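Local structure of nicotinate-nucleotide--dimethylbenzimidazole phosphoribosyltransferase (1WX1) at residues D250-T255 against S278-H283; A176-L181 against A258-K263; V254-L259 against R284-A289. The protein probably catalyses the transfer of phosphoribose from nicotinate mononucleotide to 5,6-dimethylbenzimidazole, giving alpha-ribazole 5'-phosphate for cobalamin synthesis. One frame throughout, in Å; residues are numbered along the deposited sequence.

Contact 1: D250-T255 against S278-H283; sequences DGFPVT and SREPGH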
loop_
_atom_site.group_PDB
_atom_site.type_symbol
_atom_site.label_atom_id
_atom_site.label_comp_id
_atom_site.label_asym_id
_atom_site.label_seq_id
_atom_site.Cartn_x
_atom_site.Cartn_y
_atom_site.Cartn_z
ATOM N N ASP A 250 5.905 12.109 -3.087
ATOM C CA ASP A 250 6.861 11.105 -2.662
ATOM C C ASP A 250 7.371 11.528 -1.281
ATOM O O ASP A 250 6.573 11.832 -0.389
ATOM C CB ASP A 250 8.028 10.988 -3.652
ATOM C CG ASP A 250 8.968 9.843 -3.302
ATOM O OD1 ASP A 250 8.457 8.774 -2.916
ATOM O OD2 ASP A 250 10.207 10.004 -3.414
ATOM N N GLY A 251 8.690 11.582 -1.120
ATOM C CA GLY A 251 9.269 11.931 0.167
ATOM C C GLY A 251 9.488 13.394 0.496
ATOM O O GLY A 251 8.857 14.277 -0.075
ATOM N N PHE A 252 10.420 13.637 1.417
ATOM C CA PHE A 252 10.748 14.973 1.911
ATOM C C PHE A 252 11.156 15.998 0.840
ATOM O O PHE A 252 10.562 17.077 0.756
ATOM C CB PHE A 252 11.832 14.840 3.002
ATOM C CG PHE A 252 12.133 16.118 3.744
ATOM C CD1 PHE A 252 13.442 16.600 3.818
ATOM C CD2 PHE A 252 11.126 16.826 4.388
ATOM C CE1 PHE A 252 13.741 17.764 4.530
ATOM C CE2 PHE A 252 11.414 17.993 5.103
ATOM C CZ PHE A 252 12.724 18.464 5.172
ATOM N N PRO A 253 12.167 15.682 0.009
ATOM C CA PRO A 253 12.578 16.641 -1.024
ATOM C C PRO A 253 11.475 16.879 -2.059
ATOM O O PRO A 253 11.218 18.015 -2.456
ATOM C CB PRO A 253 13.822 15.982 -1.631
ATOM C CG PRO A 253 14.377 15.180 -0.475
ATOM C CD PRO A 253 13.119 14.560 0.087
ATOM N N VAL A 254 10.816 15.808 -2.493
ATOM C CA VAL A 254 9.738 15.954 -3.472
ATOM C C VAL A 254 8.599 16.796 -2.903
ATOM O O VAL A 254 8.046 17.657 -3.582
ATOM C CB VAL A 254 9.188 14.572 -3.918
ATOM C CG1 VAL A 254 7.850 14.742 -4.650
ATOM C CG2 VAL A 254 10.205 13.895 -4.844
ATOM N N THR A 255 8.255 16.549 -1.646
ATOM C CA THR A 255 7.181 17.288 -1.010
ATOM C C THR A 255 7.577 18.743 -0.798
ATOM O O THR A 255 6.723 19.618 -0.779
ATOM C CB THR A 255 6.775 16.611 0.316
ATOM O OG1 THR A 255 6.389 15.261 0.035
ATOM C CG2 THR A 255 5.583 17.328 0.957
ATOM N N SER A 278 7.657 9.385 4.789
ATOM C CA SER A 278 9.081 9.096 4.828
ATOM C C SER A 278 9.567 9.060 6.268
ATOM O O SER A 278 8.897 9.567 7.163
ATOM C CB SER A 278 9.857 10.177 4.066
ATOM O OG SER A 278 11.253 10.012 4.229
ATOM N N ARG A 279 10.730 8.455 6.479
ATOM C CA ARG A 279 11.327 8.381 7.810
ATOM C C ARG A 279 11.895 9.764 8.145
ATOM O O ARG A 279 12.148 10.075 9.306
ATOM C CB ARG A 279 12.452 7.341 7.824
ATOM C CG ARG A 279 13.083 7.087 9.183
ATOM C CD ARG A 279 14.325 6.221 9.014
ATOM N NE ARG A 279 14.049 5.070 8.159
ATOM C CZ ARG A 279 14.976 4.401 7.481
ATOM N NH1 ARG A 279 16.249 4.764 7.558
ATOM N NH2 ARG A 279 14.625 3.382 6.707
ATOM N N GLU A 280 12.100 10.590 7.121
ATOM C CA GLU A 280 12.622 11.938 7.334
ATOM C C GLU A 280 11.668 12.694 8.247
ATOM O O GLU A 280 10.498 12.870 7.927
ATOM C CB GLU A 280 12.763 12.681 6.002
ATOM C CG GLU A 280 14.061 12.382 5.280
ATOM C CD GLU A 280 15.250 13.091 5.914
ATOM O OE1 GLU A 280 16.402 12.662 5.687
ATOM O OE2 GLU A 280 15.032 14.086 6.634
ATOM N N PRO A 281 12.167 13.157 9.401
ATOM C CA PRO A 281 11.379 13.897 10.395
ATOM C C PRO A 281 10.512 15.017 9.822
ATOM O O PRO A 281 9.330 15.131 10.157
ATOM C CB PRO A 281 12.447 14.437 11.346
ATOM C CG PRO A 281 13.515 13.390 11.279
ATOM C CD PRO A 281 13.585 13.096 9.797
ATOM N N GLY A 282 11.101 15.840 8.961
ATOM C CA GLY A 282 10.367 16.953 8.386
ATOM C C GLY A 282 9.201 16.621 7.469
ATOM O O GLY A 282 8.361 17.480 7.207
ATOM N N HIS A 283 9.134 15.386 6.981
ATOM C CA HIS A 283 8.055 14.991 6.079
ATOM C C HIS A 283 6.676 15.139 6.733
ATOM O O HIS A 283 5.735 15.661 6.148
ATOM C CB HIS A 283 8.284 13.535 5.671
ATOM C CG HIS A 283 7.536 13.246 4.396
ATOM N ND1 HIS A 283 7.103 12.009 4.050
ATOM C CD2 HIS A 283 7.169 14.143 3.387
ATOM C CE1 HIS A 283 6.488 12.158 2.861
ATOM N NE2 HIS A 283 6.512 13.425 2.440
HETATM O O HOH W 1 12.277 11.444 2.151
#
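His283 and Thr255 carry the polar part of this contact, in which the first turns of helices 252-264 and 281-290 come together. The imidazole is gripped through both nitrogens. NE2 of His283 donates to OG1 of Thr255 at 3.0 Å, with the oxygen close to the ring plane, while ND1 accepts from the backbone N of Ser278 at 2.8 Å in a nearly straight bond (169°). The Thr255 hydroxyl then donates to O of Gly251, at 2.7 Å, from above the plane of that carbonyl. Ser278 OG closes an ST turn by accepting from N of Glu280, and a water links the same hydroxyl to N of Phe252.

Apolar contacts flank these bonds. CA of Gly251 makes a CH-pi contact over one face of the His283 ring, 4.1 Å from its centroid. CG of Phe252 is anti to the backbone N (chi1 -172°), and the ring beyond it brings CE2 to 3.5 Å from C of Gly282, where a CB on the glycine would clash. Glu280 crosses Phe252 at about a right angle, CB to CB 3.8 Å.

Asp250, whose carboxylate accepts from N of Gly305, brings this corner near Glu304, the predicted proton acceptor. The bonding pattern is consistent with a proton on NE2 of the imidazole, and its two bonds would hold the rotation of the ring.

Contact 2: A176-L181 against A258-K263; sequences AALLGL and ALLAWK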
loop_
_atom_site.group_PDB
_atom_site.type_symbol
_atom_site.label_atom_id
_atom_site.label_comp_id
_atom_site.label_asym_id
_atom_site.label_seq_id
_atom_site.Cartn_x
_atom_site.Cartn_y
_atom_site.Cartn_z
ATOM N N ALA A 176 11.534 25.096 5.600
ATOM C CA ALA A 176 11.558 26.034 6.715
ATOM C C ALA A 176 11.201 27.443 6.243
ATOM O O ALA A 176 10.411 28.142 6.883
ATOM C CB ALA A 176 12.940 26.028 7.378
ATOM N N ALA A 177 11.766 27.852 5.112
ATOM C CA ALA A 177 11.512 29.178 4.569
ATOM C C ALA A 177 10.051 29.389 4.167
ATOM O O ALA A 177 9.451 30.413 4.500
ATOM C CB ALA A 177 12.430 29.436 3.376
ATOM N N LEU A 178 9.480 28.421 3.456
ATOM C CA LEU A 178 8.093 28.518 3.011
ATOM C C LEU A 178 7.076 28.399 4.140
ATOM O O LEU A 178 6.035 29.049 4.107
ATOM C CB LEU A 178 7.792 27.438 1.967
ATOM C CG LEU A 178 8.629 27.465 0.688
ATOM C CD1 LEU A 178 8.171 26.348 -0.245
ATOM C CD2 LEU A 178 8.480 28.811 0.015
ATOM N N LEU A 179 7.369 27.562 5.130
ATOM C CA LEU A 179 6.450 27.360 6.242
ATOM C C LEU A 179 6.795 28.177 7.486
ATOM O O LEU A 179 6.033 28.187 8.453
ATOM C CB LEU A 179 6.399 25.881 6.611
ATOM C CG LEU A 179 6.006 24.915 5.490
ATOM C CD1 LEU A 179 5.922 23.518 6.057
ATOM C CD2 LEU A 179 4.671 25.319 4.878
ATOM N N GLY A 180 7.938 28.854 7.459
ATOM C CA GLY A 180 8.348 29.657 8.598
ATOM C C GLY A 180 8.706 28.819 9.810
ATOM O O GLY A 180 8.462 29.219 10.948
ATOM N N LEU A 181 9.283 27.648 9.568
ATOM C CA LEU A 181 9.678 26.752 10.646
ATOM C C LEU A 181 11.160 26.905 10.969
ATOM O O LEU A 181 11.936 27.399 10.152
ATOM C CB LEU A 181 9.394 25.301 10.254
ATOM C CG LEU A 181 7.926 24.916 10.064
ATOM C CD1 LEU A 181 7.828 23.487 9.558
ATOM C CD2 LEU A 181 7.188 25.072 11.390
ATOM N N ALA A 258 6.651 20.299 -3.879
ATOM C CA ALA A 258 5.201 20.477 -3.957
ATOM C C ALA A 258 4.749 21.698 -3.150
ATOM O O ALA A 258 3.818 22.399 -3.546
ATOM C CB ALA A 258 4.495 19.226 -3.453
ATOM N N LEU A 259 5.399 21.941 -2.012
ATOM C CA LEU A 259 5.055 23.095 -1.175
ATOM C C LEU A 259 5.301 24.379 -1.953
ATOM O O LEU A 259 4.518 25.339 -1.870
ATOM C CB LEU A 259 5.895 23.099 0.109
ATOM C CG LEU A 259 5.521 22.069 1.178
ATOM C CD1 LEU A 259 6.505 22.159 2.336
ATOM C CD2 LEU A 259 4.099 22.326 1.669
ATOM N N LEU A 260 6.396 24.399 -2.711
ATOM C CA LEU A 260 6.727 25.566 -3.516
ATOM C C LEU A 260 5.643 25.786 -4.570
ATOM O O LEU A 260 5.193 26.913 -4.790
ATOM C CB LEU A 260 8.091 25.380 -4.195
ATOM C CG LEU A 260 8.525 26.500 -5.146
ATOM C CD1 LEU A 260 8.470 27.848 -4.439
ATOM C CD2 LEU A 260 9.932 26.212 -5.654
ATOM N N ALA A 261 5.223 24.701 -5.216
ATOM C CA ALA A 261 4.183 24.773 -6.240
ATOM C C ALA A 261 2.883 25.285 -5.614
ATOM O O ALA A 261 2.186 26.123 -6.193
ATOM C CB ALA A 261 3.962 23.387 -6.858
ATOM N N TRP A 262 2.568 24.768 -4.431
ATOM C CA TRP A 262 1.368 25.156 -3.701
ATOM C C TRP A 262 1.381 26.656 -3.400
ATOM O O TRP A 262 0.363 27.339 -3.542
ATOM C CB TRP A 262 1.284 24.350 -2.401
ATOM C CG TRP A 262 0.103 24.669 -1.543
ATOM C CD1 TRP A 262 -1.185 24.870 -1.955
ATOM C CD2 TRP A 262 0.085 24.760 -0.118
ATOM N NE1 TRP A 262 -2.004 25.093 -0.871
ATOM C CE2 TRP A 262 -1.240 25.052 0.278
ATOM C CE3 TRP A 262 1.075 24.670 0.879
ATOM C CZ2 TRP A 262 -1.623 25.194 1.614
ATOM C CZ3 TRP A 262 0.699 24.816 2.216
ATOM C CH2 TRP A 262 -0.635 25.098 2.565
ATOM N N LYS A 263 2.538 27.167 -2.993
ATOM C CA LYS A 263 2.667 28.586 -2.688
ATOM C C LYS A 263 2.424 29.436 -3.926
ATOM O O LYS A 263 1.943 30.559 -3.828
ATOM C CB LYS A 263 4.056 28.888 -2.115
ATOM C CG LYS A 263 4.276 28.278 -0.746
ATOM C CD LYS A 263 3.166 28.694 0.208
ATOM C CE LYS A 263 3.268 27.964 1.536
ATOM N NZ LYS A 263 2.121 28.319 2.413
HETATM O O HOH W 2 3.224 30.451 3.327
#
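The flat group met by Leu178 is a peptide rather than a ring: its CD1 sits above the plane of the Leu259-Leu260 linkage, almost directly over N of Leu260 at 3.6 Å. The indole of Trp262 makes no close contact with segment 176-181 and packs on Leu290 of helix 281-290.

From its seat above the peptide, the same methyl of Leu178 also reaches the flanking side chains, lying 4.0 Å from CB of Leu259 and 4.1 Å from CB of Leu260. Its CG is anti to the carbonyl carbon (chi1 -60°), which starts the side chain toward helix 252-264. Leu179 makes a second, slighter meeting: its CD1 touches CD1 of Leu259 at 4.0 Å, the two side chains crossing at about a right angle.

Toward solvent the character changes. The chain of Lys263 bends at chi2 (-54°) and reaches the C-terminal end of helix 167-179, with CE 3.9 Å from O of Leu178. A water completes the link, accepting from NZ of Lys263 at 2.6 Å and donating to O of Leu178 at 3.2 Å.

Helix 167-179 is thus joined to helix 252-264 by leucine packing inside and a water-bridged lysine at the exposed border. Such chemistry makes for a largely non-directional contact, whose exposed ammonium group probably interacts favourably with the carbonyl end of the neighbouring helix.

Contact 3: V254-L259 against R284-A289; sequences VTAGAL and RHQLEA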
loop_
_atom_site.group_PDB
_atom_site.type_symbol
_atom_site.label_atom_id
_atom_site.label_comp_id
_atom_site.label_asym_id
_atom_site.label_seq_id
_atom_site.Cartn_x
_atom_site.Cartn_y
_atom_site.Cartn_z
ATOM N N VAL A 254 10.816 15.808 -2.493
ATOM C CA VAL A 254 9.738 15.954 -3.472
ATOM C C VAL A 254 8.599 16.796 -2.903
ATOM O O VAL A 254 8.046 17.657 -3.582
ATOM C CB VAL A 254 9.188 14.572 -3.918
ATOM C CG1 VAL A 254 7.850 14.742 -4.650
ATOM C CG2 VAL A 254 10.205 13.895 -4.844
ATOM N N THR A 255 8.255 16.549 -1.646
ATOM C CA THR A 255 7.181 17.288 -1.010
ATOM C C THR A 255 7.577 18.743 -0.798
ATOM O O THR A 255 6.723 19.618 -0.779
ATOM C CB THR A 255 6.775 16.611 0.316
ATOM O OG1 THR A 255 6.389 15.261 0.035
ATOM C CG2 THR A 255 5.583 17.328 0.957
ATOM N N ALA A 256 8.873 19.011 -0.650
ATOM C CA ALA A 256 9.325 20.394 -0.500
ATOM C C ALA A 256 9.033 21.091 -1.833
ATOM O O ALA A 256 8.633 22.256 -1.868
ATOM C CB ALA A 256 10.825 20.440 -0.191
ATOM N N GLY A 257 9.242 20.368 -2.932
ATOM C CA GLY A 257 8.967 20.931 -4.243
ATOM C C GLY A 257 7.475 21.207 -4.389
ATOM O O GLY A 257 7.068 22.220 -4.953
ATOM N N ALA A 258 6.651 20.299 -3.879
ATOM C CA ALA A 258 5.201 20.477 -3.957
ATOM C C ALA A 258 4.749 21.698 -3.150
ATOM O O ALA A 258 3.818 22.399 -3.546
ATOM C CB ALA A 258 4.495 19.226 -3.453
ATOM N N LEU A 259 5.399 21.941 -2.012
ATOM C CA LEU A 259 5.055 23.095 -1.175
ATOM C C LEU A 259 5.301 24.379 -1.953
ATOM O O LEU A 259 4.518 25.339 -1.870
ATOM C CB LEU A 259 5.895 23.099 0.109
ATOM C CG LEU A 259 5.521 22.069 1.178
ATOM C CD1 LEU A 259 6.505 22.159 2.336
ATOM C CD2 LEU A 259 4.099 22.326 1.669
ATOM N N ARG A 284 6.535 14.680 7.972
ATOM C CA ARG A 284 5.248 14.787 8.652
ATOM C C ARG A 284 4.784 16.242 8.745
ATOM O O ARG A 284 3.598 16.530 8.575
ATOM C CB ARG A 284 5.315 14.174 10.056
ATOM C CG ARG A 284 4.035 14.384 10.870
ATOM C CD ARG A 284 2.803 13.773 10.190
ATOM N NE ARG A 284 2.623 12.362 10.532
ATOM C CZ ARG A 284 1.687 11.572 10.008
ATOM N NH1 ARG A 284 0.839 12.048 9.106
ATOM N NH2 ARG A 284 1.592 10.306 10.395
ATOM N N HIS A 285 5.714 17.157 9.007
ATOM C CA HIS A 285 5.372 18.571 9.109
ATOM C C HIS A 285 4.831 19.098 7.790
ATOM O O HIS A 285 3.880 19.881 7.767
ATOM C CB HIS A 285 6.595 19.394 9.516
ATOM C CG HIS A 285 7.083 19.097 10.898
ATOM N ND1 HIS A 285 6.322 19.339 12.022
ATOM C CD2 HIS A 285 8.252 18.574 11.339
ATOM C CE1 HIS A 285 7.001 18.979 13.096
ATOM N NE2 HIS A 285 8.176 18.510 12.708
ATOM N N GLN A 286 5.447 18.674 6.693
ATOM C CA GLN A 286 5.014 19.107 5.371
ATOM C C GLN A 286 3.604 18.607 5.072
ATOM O O GLN A 286 2.762 19.360 4.581
ATOM C CB GLN A 286 5.962 18.568 4.301
ATOM C CG GLN A 286 7.397 19.055 4.421
ATOM C CD GLN A 286 8.292 18.367 3.418
ATOM O OE1 GLN A 286 8.189 17.163 3.226
ATOM N NE2 GLN A 286 9.176 19.123 2.780
ATOM N N LEU A 287 3.366 17.330 5.351
ATOM C CA LEU A 287 2.063 16.731 5.102
ATOM C C LEU A 287 0.987 17.368 5.977
ATOM O O LEU A 287 -0.155 17.531 5.542
ATOM C CB LEU A 287 2.119 15.221 5.332
ATOM C CG LEU A 287 2.998 14.450 4.337
ATOM C CD1 LEU A 287 2.891 12.970 4.618
ATOM C CD2 LEU A 287 2.559 14.750 2.901
ATOM N N GLU A 288 1.347 17.730 7.204
ATOM C CA GLU A 288 0.392 18.379 8.099
ATOM C C GLU A 288 0.064 19.769 7.551
ATOM O O GLU A 288 -1.091 20.187 7.555
ATOM C CB GLU A 288 0.965 18.484 9.519
ATOM C CG GLU A 288 1.038 17.149 10.250
ATOM C CD GLU A 288 -0.345 16.556 10.538
ATOM O OE1 GLU A 288 -1.098 17.129 11.355
ATOM O OE2 GLU A 288 -0.685 15.514 9.945
ATOM N N ALA A 289 1.078 20.475 7.060
ATOM C CA ALA A 289 0.868 21.806 6.502
ATOM C C ALA A 289 -0.051 21.726 5.285
ATOM O O ALA A 289 -0.831 22.644 5.012
ATOM C CB ALA A 289 2.208 22.430 6.107
#
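Gln286 lies against Thr255, its OE1 3.3 Å from CB of the threonine and its CB 3.6 Å from the threonine CG2. The two side chains pass obliquely, and the methyl CG2 rests against both CB and the amide of the glutamine. CG of Gln286 is anti to the carbonyl carbon (chi1 -62°), and beyond it the chain is extended, carrying the amide across to the backbone of helix 252-264.

There NE2 comes to 3.4 Å from N of Ala256, but both are donors and do not bond; CB of Ala256 is also close to NE2, at 3.6 Å. The amide nitrogen finds its acceptors outside the two segments, giving hydrogen bonds to OG1 of Thr175 on helix 167-179 and to O of Phe252 in the first turn of helix 252-264. One buried amide therefore ties three helices together.

Leu259 covers the aliphatic part of the glutamine, crossing it at about a right angle with CD1 3.8 Å from CG. Leu287 also turns back toward the contact, bringing CD2 to 4.4 Å from CG2 of Thr255; Leu287 and Thr255 both pack on Leu249 of strand 247-249 as well.

An alanine at Gln286 would probably open a gap beside Thr255 and under Leu259 CD1, and leave Thr175 OG1 and Phe252 O without this donor.

The helices run in broadly the same direction, their local axes 10.1 Å apart and inclined at 30°, as suits successive helices of a parallel alpha/beta fold. Across this spacing Thr255, Ala256 and Leu259 face one long side chain, and the chemistry implies an apolar interface whose amide NE2 is satisfied by a third helix as well as by its neighbour.

In the fold
Contacts 1 and 3 are buried and hold the same pair, helices 252-264 and 281-290, whereas contact 2 joins helix 252-264 to helix 167-179 and reaches the surface. Helix 252-264 thus serves all three, linking strands 247-249 and 272-274 in a beta-alpha-beta crossover. The chemistry follows position along it. At its N-terminal turn, near the predicted active site, contact 1 combines a directional hydrogen-bond network with aromatic packing; midway, contact 3 mixes methyl packing with a single amide; toward its C-terminal end, contact 2 is leucine packing with a solvent-linked lysine. Contacts 1 and 3 meet at Gln286, contacts 2 and 3 where Leu179 packs on Ala289.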